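Local coordinates for protein intimin (Escherichia coli O127:H6 str. E2348/69, PDB 6TQD) that probably mediates attachment of the bacterium to host cells through a passenger that includes bacterial Ig-like domains, at residues A122-T127 and D179-V184; E128-T133 and N200-V205; G155-S160 and V174-D179. All blocks are in the same frame, centred on the assembly; numbering follows the deposited sequence.

All three contacts lie at one end of the bacterial Ig-like domain, with centres 8 to 9 Å apart. Contact 2 is the buried one. It joins the two sheets of the sandwich through apolar side chains and one bridging water. Contact 3 lies within one sheet and is partly buried. There backbone bonds and two serine hydroxyls tie a short strand to 171-177. Contact 1 is at the surface, where two turns meet by close packing. Contacts 2 and 3 both reach the sheet in which strands 130-138 and 171-177 pair. Contacts 1 and 2 share the opposing sheet. D179 belongs to both contact 1 and contact 3.

Contact 1 (A122-T127 and D179-V184); sequences AKADGT and DKPGQV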
loop_
_atom_site.group_PDB
_atom_site.type_symbol
_atom_site.label_atom_id
_atom_site.label_comp_id
_atom_site.label_asym_id
_atom_site.label_seq_id
_atom_site.Cartn_x
_atom_site.Cartn_y
_atom_site.Cartn_z
ATOM N N ALA A 122 5.841 -28.259 -8.163
ATOM C CA ALA A 122 6.624 -28.555 -9.354
ATOM C C ALA A 122 7.328 -29.888 -9.143
ATOM O O ALA A 122 7.489 -30.351 -8.012
ATOM C CB ALA A 122 7.641 -27.447 -9.646
ATOM N N LYS A 123 7.744 -30.504 -10.246
ATOM C CA LYS A 123 8.441 -31.773 -10.144
ATOM C C LYS A 123 9.837 -31.570 -9.568
ATOM O O LYS A 123 10.526 -30.587 -9.872
ATOM C CB LYS A 123 8.531 -32.453 -11.511
ATOM C CG LYS A 123 9.087 -33.869 -11.422
ATOM C CD LYS A 123 9.124 -34.583 -12.768
ATOM C CE LYS A 123 9.688 -35.986 -12.604
ATOM N NZ LYS A 123 10.090 -36.602 -13.899
ATOM N N ALA A 124 10.248 -32.501 -8.715
ATOM C CA ALA A 124 11.554 -32.450 -8.062
ATOM C C ALA A 124 12.644 -33.061 -8.937
ATOM O O ALA A 124 13.400 -33.931 -8.500
ATOM C CB ALA A 124 11.480 -33.152 -6.711
ATOM N N ASP A 125 12.724 -32.609 -10.188
ATOM C CA ASP A 125 13.693 -33.131 -11.146
ATOM C C ASP A 125 14.843 -32.167 -11.411
ATOM O O ASP A 125 15.641 -32.412 -12.317
ATOM C CB ASP A 125 13.002 -33.499 -12.460
ATOM C CG ASP A 125 12.313 -32.321 -13.126
ATOM O OD1 ASP A 125 12.316 -31.202 -12.561
ATOM O OD2 ASP A 125 11.757 -32.519 -14.224
ATOM N N GLY A 126 14.956 -31.097 -10.636
ATOM C CA GLY A 126 15.978 -30.107 -10.894
ATOM C C GLY A 126 15.811 -29.358 -12.194
ATOM O O GLY A 126 16.751 -28.691 -12.636
ATOM N N THR A 127 14.642 -29.456 -12.823
ATOM C CA THR A 127 14.445 -28.902 -14.158
ATOM C C THR A 127 13.211 -28.005 -14.205
ATOM O O THR A 127 13.274 -26.894 -14.750
ATOM C CB THR A 127 14.340 -30.025 -15.197
ATOM O OG1 THR A 127 15.448 -30.926 -15.037
ATOM C CG2 THR A 127 14.385 -29.461 -16.594
ATOM N N ASP A 179 16.000 -30.565 -6.954
ATOM C CA ASP A 179 16.138 -32.002 -7.150
ATOM C C ASP A 179 15.617 -32.824 -5.975
ATOM O O ASP A 179 15.743 -34.051 -5.992
ATOM C CB ASP A 179 17.621 -32.354 -7.343
ATOM C CG ASP A 179 18.162 -31.906 -8.680
ATOM O OD1 ASP A 179 17.710 -32.437 -9.718
ATOM O OD2 ASP A 179 19.045 -31.020 -8.696
ATOM N N LYS A 180 15.059 -32.190 -4.952
ATOM C CA LYS A 180 14.659 -32.878 -3.733
ATOM C C LYS A 180 13.191 -32.591 -3.460
ATOM O O LYS A 180 12.759 -31.427 -3.565
ATOM C CB LYS A 180 15.519 -32.370 -2.562
ATOM C CG LYS A 180 15.136 -32.949 -1.208
ATOM C CD LYS A 180 16.068 -32.449 -0.110
ATOM C CE LYS A 180 15.633 -32.938 1.263
ATOM N NZ LYS A 180 16.518 -32.416 2.343
ATOM N N PRO A 181 12.390 -33.598 -3.113
ATOM C CA PRO A 181 11.007 -33.317 -2.705
ATOM C C PRO A 181 10.976 -32.607 -1.361
ATOM O O PRO A 181 11.782 -32.890 -0.475
ATOM C CB PRO A 181 10.377 -34.712 -2.604
ATOM C CG PRO A 181 11.520 -35.603 -2.305
ATOM C CD PRO A 181 12.683 -35.044 -3.079
ATOM N N GLY A 182 10.029 -31.697 -1.215
ATOM C CA GLY A 182 9.865 -30.970 0.029
ATOM C C GLY A 182 9.367 -29.562 -0.223
ATOM O O GLY A 182 9.205 -29.117 -1.360
ATOM N N GLN A 183 9.139 -28.855 0.882
ATOM C CA GLN A 183 8.653 -27.485 0.837
ATOM C C GLN A 183 9.818 -26.503 0.803
ATOM O O GLN A 183 10.870 -26.738 1.395
ATOM C CB GLN A 183 7.795 -27.200 2.071
ATOM C CG GLN A 183 6.421 -27.856 2.047
ATOM C CD GLN A 183 5.541 -27.402 3.200
ATOM O OE1 GLN A 183 5.906 -26.503 3.960
ATOM N NE2 GLN A 183 4.380 -28.030 3.342
ATOM N N VAL A 184 9.615 -25.385 0.102
ATOM C CA VAL A 184 10.629 -24.344 -0.019
ATOM C C VAL A 184 9.959 -22.993 0.186
ATOM O O VAL A 184 8.887 -22.739 -0.372
ATOM C CB VAL A 184 11.310 -24.383 -1.403
ATOM C CG1 VAL A 184 12.448 -23.377 -1.469
ATOM C CG2 VAL A 184 11.811 -25.787 -1.734
#
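D125 OD1 is gripped by two backbone N-H groups, those of T127 and E128. T127 N lies 2.9 Å from D125 OD1 and stands well above the carboxylate plane, 59° out of it. The bond closes an Asx turn. This turn brings G126 against D179. G126 has a positive phi (66°), which favours glycine, and its CA lies 3.1 Å from D179 OD1. The CB of D179 points away, but its carboxylate turns back to G126. Two acceptors, D125 O and D179 OD1, are also close, at 3.3 Å. G126 N makes its bond to the backbone O of S178.

A124 carries the apolar part. Its CB rests on the backbone between K180 and P181, 3.7 Å from both K180 C and P181 N. P181 CD makes a looser apolar contact, 4.3 Å from A124 CB. A124 is the centre of an inverse gamma turn, marked by a weak bond from D125 N to K123 O.

This is a surface meeting of two turns at the end of the Ig-like domain. Strand 121-123 leads into one turn, and strand 182-189 leaves the other. Strand 197-205 lies between these two strands in the sheet and bonds to both.

Contact 2 (E128-T133 and N200-V205); sequences EAITYT and NAVIFV
This contact is part of the hydrophobic core of the Ig-like beta sandwich, where I130 and Y132 of one sheet meet V202 and F204 of the other. Strand segments 130-133 and 202-205 run nearly antiparallel, at 169°. Their axes are 10.5 Å apart, a spacing that side chains bridge.

I130 reaches its tip to both partners. Its CD1 is 3.7 Å from V202 CG2 and 3.8 Å from F204 CZ. The I130 side chain is extended, with CD1 anti to CA (chi2 178°), which carries the methyl across the gap. E128 O approaches the edge of the F204 ring, near its plane, at 4.2 Å from CE1.

Y132 and V202 meet tip to tip. Y132 OH is wedged against both valine methyls, 3.2 Å from V202 CG2 and 3.4 Å from V202 CG1. The hydroxyl is not left without a polar partner. Y132 OH donates to a water at 2.7 Å, and that water donates to N200 O. This chain links a buried phenol to the backbone just before strand segment 202-205.

F115 meets the Y132 ring on its own sheet, and L176 of strand 171-177 packs against Y132 and F204. On the other sheet, strand 197-205 runs between strands 121-123 and 182-189, and A122 and V184 touch F204.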
loop_
_atom_site.group_PDB
_atom_site.type_symbol
_atom_site.label_atom_id
_atom_site.label_comp_id
_atom_site.label_asym_id
_atom_site.label_seq_id
_atom_site.Cartn_x
_atom_site.Cartn_y
_atom_site.Cartn_z
ATOM N N GLU A 128 12.085 -28.459 -13.659
ATOM C CA GLU A 128 10.888 -27.632 -13.706
ATOM C C GLU A 128 11.079 -26.388 -12.842
ATOM O O GLU A 128 11.518 -26.482 -11.697
ATOM C CB GLU A 128 9.638 -28.373 -13.247
ATOM C CG GLU A 128 8.405 -27.479 -13.455
ATOM C CD GLU A 128 7.073 -28.142 -13.180
ATOM O OE1 GLU A 128 6.042 -27.494 -13.476
ATOM O OE2 GLU A 128 7.040 -29.280 -12.668
ATOM N N ALA A 129 10.754 -25.233 -13.407
ATOM C CA ALA A 129 10.973 -23.956 -12.747
ATOM C C ALA A 129 9.675 -23.428 -12.163
ATOM O O ALA A 129 8.616 -23.488 -12.798
ATOM C CB ALA A 129 11.523 -22.937 -13.746
ATOM N N ILE A 130 9.772 -22.907 -10.941
ATOM C CA ILE A 130 8.744 -22.059 -10.341
ATOM C C ILE A 130 9.246 -20.627 -10.434
ATOM O O ILE A 130 10.344 -20.315 -9.960
ATOM C CB ILE A 130 8.475 -22.462 -8.886
ATOM C CG1 ILE A 130 7.945 -23.902 -8.820
ATOM C CG2 ILE A 130 7.500 -21.484 -8.238
ATOM C CD1 ILE A 130 7.695 -24.401 -7.410
ATOM N N THR A 131 8.455 -19.750 -11.049
ATOM C CA THR A 131 8.870 -18.371 -11.280
ATOM C C THR A 131 8.180 -17.461 -10.277
ATOM O O THR A 131 6.949 -17.479 -10.152
ATOM C CB THR A 131 8.550 -17.921 -12.701
ATOM O OG1 THR A 131 9.222 -18.795 -13.623
ATOM C CG2 THR A 131 9.010 -16.498 -12.926
ATOM N N TYR A 132 8.976 -16.657 -9.588
ATOM C CA TYR A 132 8.493 -15.737 -8.564
ATOM C C TYR A 132 8.537 -14.312 -9.087
ATOM O O TYR A 132 9.448 -13.935 -9.823
ATOM C CB TYR A 132 9.361 -15.823 -7.313
ATOM C CG TYR A 132 9.199 -17.086 -6.506
ATOM C CD1 TYR A 132 9.774 -18.287 -6.914
ATOM C CD2 TYR A 132 8.484 -17.078 -5.319
ATOM C CE1 TYR A 132 9.622 -19.443 -6.160
ATOM C CE2 TYR A 132 8.331 -18.225 -4.562
ATOM C CZ TYR A 132 8.906 -19.406 -4.985
ATOM O OH TYR A 132 8.766 -20.563 -4.242
ATOM N N THR A 133 7.557 -13.510 -8.672
ATOM C CA THR A 133 7.468 -12.108 -9.048
ATOM C C THR A 133 7.333 -11.301 -7.768
ATOM O O THR A 133 6.420 -11.545 -6.979
ATOM C CB THR A 133 6.260 -11.848 -9.952
ATOM O OG1 THR A 133 6.359 -12.636 -11.141
ATOM C CG2 THR A 133 6.188 -10.369 -10.333
ATOM N N ASN A 200 4.632 -17.539 -0.024
ATOM C CA ASN A 200 4.025 -18.759 0.481
ATOM C C ASN A 200 4.885 -19.958 0.085
ATOM O O ASN A 200 5.559 -19.953 -0.945
ATOM C CB ASN A 200 2.621 -18.936 -0.093
ATOM C CG ASN A 200 1.611 -17.992 0.525
ATOM O OD1 ASN A 200 1.837 -17.428 1.598
ATOM N ND2 ASN A 200 0.479 -17.821 -0.149
ATOM N N ALA A 201 4.870 -20.985 0.926
ATOM C CA ALA A 201 5.645 -22.177 0.638
ATOM C C ALA A 201 5.145 -22.806 -0.648
ATOM O O ALA A 201 3.949 -22.766 -0.950
ATOM C CB ALA A 201 5.497 -23.186 1.777
ATOM N N VAL A 202 6.077 -23.371 -1.415
ATOM C CA VAL A 202 5.773 -24.225 -2.552
ATOM C C VAL A 202 6.328 -25.600 -2.219
ATOM O O VAL A 202 7.137 -25.762 -1.311
ATOM C CB VAL A 202 6.368 -23.694 -3.865
ATOM C CG1 VAL A 202 5.814 -22.312 -4.179
ATOM C CG2 VAL A 202 7.889 -23.653 -3.791
ATOM N N ILE A 203 5.877 -26.600 -2.962
ATOM C CA ILE A 203 6.275 -27.980 -2.711
ATOM C C ILE A 203 6.788 -28.588 -4.006
ATOM O O ILE A 203 6.125 -28.500 -5.047
ATOM C CB ILE A 203 5.116 -28.810 -2.120
ATOM C CG1 ILE A 203 5.615 -30.200 -1.725
ATOM C CG2 ILE A 203 3.963 -28.910 -3.113
ATOM C CD1 ILE A 203 4.686 -30.925 -0.766
ATOM N N PHE A 204 7.947 -29.238 -3.938
ATOM C CA PHE A 204 8.463 -30.022 -5.057
ATOM C C PHE A 204 8.106 -31.483 -4.812
ATOM O O PHE A 204 8.293 -31.996 -3.702
ATOM C CB PHE A 204 9.976 -29.839 -5.185
ATOM C CG PHE A 204 10.383 -28.487 -5.721
ATOM C CD1 PHE A 204 10.479 -28.263 -7.084
ATOM C CD2 PHE A 204 10.650 -27.433 -4.860
ATOM C CE1 PHE A 204 10.850 -27.033 -7.581
ATOM C CE2 PHE A 204 11.017 -26.196 -5.354
ATOM C CZ PHE A 204 11.115 -25.991 -6.712
ATOM N N VAL A 205 7.583 -32.145 -5.850
ATOM C CA VAL A 205 6.953 -33.454 -5.724
ATOM C C VAL A 205 7.671 -34.472 -6.601
ATOM O O VAL A 205 8.039 -34.179 -7.744
ATOM C CB VAL A 205 5.457 -33.376 -6.105
ATOM C CG1 VAL A 205 4.752 -34.692 -5.805
ATOM C CG2 VAL A 205 4.772 -32.223 -5.375
HETATM O O HOH W 1 8.176 -20.274 -1.630
#

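Contact 3 (G155-S160 and V174-D179); sequences GTAVLS and VTLKSD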
loop_
_atom_site.group_PDB
_atom_site.type_symbol
_atom_site.label_atom_id
_atom_site.label_comp_id
_atom_site.label_asym_id
_atom_site.label_seq_id
_atom_site.Cartn_x
_atom_site.Cartn_y
_atom_site.Cartn_z
ATOM N N GLY A 155 14.346 -24.994 3.148
ATOM C CA GLY A 155 14.249 -26.000 2.108
ATOM C C GLY A 155 15.486 -26.041 1.229
ATOM O O GLY A 155 16.398 -25.218 1.334
ATOM N N THR A 156 15.504 -27.036 0.334
ATOM C CA THR A 156 16.640 -27.317 -0.535
ATOM C C THR A 156 16.227 -27.044 -1.975
ATOM O O THR A 156 15.377 -27.755 -2.529
ATOM C CB THR A 156 17.069 -28.775 -0.380
ATOM O OG1 THR A 156 17.407 -29.043 0.989
ATOM C CG2 THR A 156 18.263 -29.081 -1.282
ATOM N N ALA A 157 16.854 -26.049 -2.592
ATOM C CA ALA A 157 16.520 -25.632 -3.951
ATOM C C ALA A 157 17.623 -24.704 -4.445
ATOM O O ALA A 157 18.600 -24.438 -3.739
ATOM C CB ALA A 157 15.141 -24.971 -4.002
ATOM N N VAL A 158 17.452 -24.197 -5.666
ATOM C CA VAL A 158 18.438 -23.326 -6.302
ATOM C C VAL A 158 17.710 -22.170 -6.979
ATOM O O VAL A 158 16.793 -22.392 -7.782
ATOM C CB VAL A 158 19.282 -24.093 -7.343
ATOM C CG1 VAL A 158 20.336 -23.180 -7.943
ATOM C CG2 VAL A 158 19.918 -25.337 -6.726
ATOM N N LEU A 159 18.127 -20.943 -6.669
ATOM C CA LEU A 159 17.595 -19.741 -7.295
ATOM C C LEU A 159 18.408 -19.399 -8.536
ATOM O O LEU A 159 19.626 -19.601 -8.574
ATOM C CB LEU A 159 17.651 -18.563 -6.320
ATOM C CG LEU A 159 16.627 -18.563 -5.186
ATOM C CD1 LEU A 159 16.986 -17.506 -4.166
ATOM C CD2 LEU A 159 15.217 -18.321 -5.702
ATOM N N SER A 160 17.726 -18.891 -9.564
ATOM C CA SER A 160 18.412 -18.520 -10.796
ATOM C C SER A 160 19.298 -17.296 -10.631
ATOM O O SER A 160 20.234 -17.113 -11.418
ATOM C CB SER A 160 17.404 -18.303 -11.927
ATOM O OG SER A 160 16.471 -17.299 -11.583
ATOM N N VAL A 174 12.471 -14.069 -10.518
ATOM C CA VAL A 174 13.535 -15.051 -10.305
ATOM C C VAL A 174 12.892 -16.425 -10.436
ATOM O O VAL A 174 11.689 -16.575 -10.241
ATOM C CB VAL A 174 14.194 -14.856 -8.918
ATOM C CG1 VAL A 174 13.206 -15.165 -7.802
ATOM C CG2 VAL A 174 15.450 -15.704 -8.788
ATOM N N THR A 175 13.700 -17.446 -10.762
ATOM C CA THR A 175 13.183 -18.806 -10.866
ATOM C C THR A 175 13.815 -19.700 -9.801
ATOM O O THR A 175 14.899 -19.419 -9.285
ATOM C CB THR A 175 13.397 -19.431 -12.252
ATOM O OG1 THR A 175 14.771 -19.804 -12.418
ATOM C CG2 THR A 175 12.986 -18.458 -13.360
ATOM N N LEU A 176 13.092 -20.762 -9.460
ATOM C CA LEU A 176 13.467 -21.718 -8.427
ATOM C C LEU A 176 13.308 -23.127 -8.984
ATOM O O LEU A 176 12.291 -23.430 -9.607
ATOM C CB LEU A 176 12.546 -21.543 -7.217
ATOM C CG LEU A 176 12.886 -22.394 -6.002
ATOM C CD1 LEU A 176 14.088 -21.803 -5.275
ATOM C CD2 LEU A 176 11.683 -22.525 -5.078
ATOM N N LYS A 177 14.305 -23.977 -8.750
ATOM C CA LYS A 177 14.272 -25.382 -9.160
ATOM C C LYS A 177 14.812 -26.225 -8.015
ATOM O O LYS A 177 15.554 -25.734 -7.159
ATOM C CB LYS A 177 15.133 -25.634 -10.408
ATOM C CG LYS A 177 14.736 -24.811 -11.624
ATOM C CD LYS A 177 15.757 -24.940 -12.745
ATOM C CE LYS A 177 15.383 -24.063 -13.930
ATOM N NZ LYS A 177 16.375 -24.164 -15.037
ATOM N N SER A 178 14.458 -27.507 -8.001
ATOM C CA SER A 178 14.963 -28.384 -6.947
ATOM C C SER A 178 14.986 -29.829 -7.416
ATOM O O SER A 178 14.105 -30.256 -8.167
ATOM C CB SER A 178 14.115 -28.292 -5.674
ATOM O OG SER A 178 14.654 -29.115 -4.655
ATOM N N ASP A 179 16.000 -30.565 -6.954
ATOM C CA ASP A 179 16.138 -32.002 -7.150
ATOM C C ASP A 179 15.617 -32.824 -5.975
ATOM O O ASP A 179 15.743 -34.051 -5.992
ATOM C CB ASP A 179 17.621 -32.354 -7.343
ATOM C CG ASP A 179 18.162 -31.906 -8.680
ATOM O OD1 ASP A 179 17.710 -32.437 -9.718
ATOM O OD2 ASP A 179 19.045 -31.020 -8.696
HETATM O O HOH W 2 16.576 -21.880 -10.595
#
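L159 crosses L176 obliquely, with L159 CD2 3.7 Å from L176 CD1. The same L176 methyl also meets A157 CB, at 3.6 Å. The three side chains form an apolar patch facing the sandwich interior. L159 and L176 are an antiparallel non-hydrogen-bonded pair.

V158 and K177 form the adjoining hydrogen-bonded pair, with side chains on the other face. V158 N donates to K177 O at 2.9 Å, nearly along the C=O axis, and K177 N returns a bond to V158 O. A water also donates to V158 O and makes a weak bond to T175 O.

Serines extend the pairing at both ends. S160 N donates to T175 O. T175 N in turn donates to S160 OG at 2.9 Å, and this bond is fairly straight, at 165°. The hydroxyl stands between its own backbone N and carbonyl carbon (chi1 58°), and takes the acceptor role that a backbone carbonyl would have in a continuing strand. V174 CG2 packs 3.4 Å from S160 OG.

At the other end S178 OG donates to T156 O in a short bond of 2.6 Å. S178 OG lies anti to its backbone N (chi1 -178°), turned to the T156 carbonyl. It also accepts from K180 N, two residues on, closing an ST turn.

Strand 158-159 is thus attached along one side of strand 171-177, which pairs with 130-138 as well. The patch of A157, L159 and L176 packs on I152 of strand 147-154 and on V184 and V186 of strand 182-189, in the opposing sheet.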